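Local coordinates for protein LacI family transcription regulator (Bifidobacterium animalis subsp. lactis, PDB 4O5A) that regulates transcription as a LacI-family DNA-binding protein, probably as a dimer that binds operator DNA through an N-terminal helix-turn-helix and responds to a small effector, at the interface of chains A and B. Numbering follows the deposited sequence. Chains: chain A/B, LacI family transcription regulator.

The interface of chains A and B. Residues chain A 262-263, 266, 289, 292-293; chain B 262-263, 289, 292-293.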
# COMPACT_ATOMS: atom_id res chain seq x y z
N LEU A 262 -0.24 -12.20 -9.15
CA LEU A 262 -0.23 -11.51 -10.44
C LEU A 262 0.99 -11.88 -11.28
O LEU A 262 0.87 -12.17 -12.47
CB LEU A 262 -0.30 -9.98 -10.23
CG LEU A 262 -0.25 -9.17 -11.53
CD1 LEU A 262 -1.48 -9.48 -12.35
CD2 LEU A 262 -0.20 -7.70 -11.19
N ALA A 263 2.17 -11.88 -10.66
CA ALA A 263 3.41 -12.22 -11.38
C ALA A 263 3.34 -13.64 -11.92
O ALA A 263 3.77 -13.92 -13.04
CB ALA A 263 4.62 -12.05 -10.44
N SER A 266 0.97 -13.83 -14.90
CA SER A 266 1.67 -13.33 -16.08
C SER A 266 2.65 -14.37 -16.63
O SER A 266 2.76 -14.55 -17.85
CB SER A 266 2.37 -12.00 -15.79
OG SER A 266 1.42 -11.02 -15.38
N MSE A 289 -5.60 -4.88 -6.99
CA MSE A 289 -4.75 -5.52 -7.98
C MSE A 289 -5.40 -6.80 -8.52
O MSE A 289 -5.35 -7.09 -9.71
CB MSE A 289 -3.42 -5.86 -7.33
CG MSE A 289 -2.35 -6.37 -8.24
SE MSE A 289 -0.84 -6.90 -7.12
CE MSE A 289 -0.76 -5.39 -5.92
N ALA A 292 -8.14 -6.10 -11.00
CA ALA A 292 -7.66 -5.50 -12.25
C ALA A 292 -6.91 -6.48 -13.13
O ALA A 292 -6.55 -6.14 -14.25
CB ALA A 292 -6.74 -4.30 -11.95
N ALA A 293 -6.66 -7.68 -12.62
CA ALA A 293 -5.80 -8.67 -13.30
C ALA A 293 -6.50 -9.33 -14.50
O ALA A 293 -7.69 -9.11 -14.74
CB ALA A 293 -5.35 -9.74 -12.32
N LEU B 262 -3.10 -1.23 -14.88
CA LEU B 262 -3.30 -2.68 -14.95
C LEU B 262 -4.71 -3.05 -15.43
O LEU B 262 -4.87 -3.91 -16.29
CB LEU B 262 -3.01 -3.32 -13.58
CG LEU B 262 -3.24 -4.84 -13.54
CD1 LEU B 262 -2.24 -5.51 -14.47
CD2 LEU B 262 -3.03 -5.33 -12.12
N ALA B 263 -5.72 -2.39 -14.87
CA ALA B 263 -7.11 -2.67 -15.25
C ALA B 263 -7.32 -2.38 -16.73
O ALA B 263 -8.01 -3.12 -17.44
CB ALA B 263 -8.07 -1.83 -14.39
N MSE B 289 3.41 -3.93 -8.77
CA MSE B 289 2.30 -4.33 -9.63
C MSE B 289 2.68 -4.17 -11.11
O MSE B 289 2.34 -5.01 -11.94
CB MSE B 289 1.10 -3.44 -9.31
CG MSE B 289 -0.18 -3.81 -9.97
SE MSE B 289 -1.48 -2.41 -9.54
CE MSE B 289 -1.13 -2.19 -7.65
N ALA B 292 4.90 -6.95 -12.34
CA ALA B 292 4.24 -8.25 -12.36
C ALA B 292 3.21 -8.39 -13.47
O ALA B 292 2.67 -9.47 -13.67
CB ALA B 292 3.55 -8.54 -11.01
N ALA B 293 2.94 -7.29 -14.17
CA ALA B 293 1.85 -7.24 -15.16
C ALA B 293 2.20 -7.98 -16.46
O ALA B 293 3.33 -8.43 -16.65
CB ALA B 293 1.49 -5.79 -15.48
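Helix 258-271 of each subunit packs on the short helix 288-292 of its partner around the two-fold axis of the A-B dimer, within the periplasmic-binding-protein-like region, and A:Leu262 and B:Leu262 meet at the axis. The two leucines touch tip to tip, CD2 of A:Leu262 lying 3.8 Å from CD2 of B:Leu262. With CG anti to the backbone N (chi1 178°), A:Leu262 extends across the boundary, and its CD2 also lies near CB of B:Ala292. The CB methyl of A:Ala292 packs on the backbone just after B:Leu262, 3.7 Å from CA of B:Ala263, and its twin does the same.

The selenomethionines A:Met289 and B:Met289 also reach toward each other. Their chains run extended before bending at chi3 (-45°). The bend brings CE of A:Met289 to 3.6 Å from CE of B:Met289. CG of A:Met289 also borders CD2 of B:Leu262, as in the twin, joining the two apolar pairs into one patch.

A polar contact lies at its rim. The hydroxyl OG of A:Ser266 donates to the carbonyl O of B:Ala292 at 2.6 Å, approaching in the carbonyl plane. OG of A:Ser266 also lies 3.2 Å from O of A:Leu262, one turn earlier, above that carbonyl plane; the two acceptors compete for one hydrogen, and the shorter bond probably dominates. The small A:Ala292 and B:Ala263 side chains probably let the helices come close, and this symmetric patch probably helps hold the regulator as a dimer, the usual minimal operator-binding unit of the LacI family.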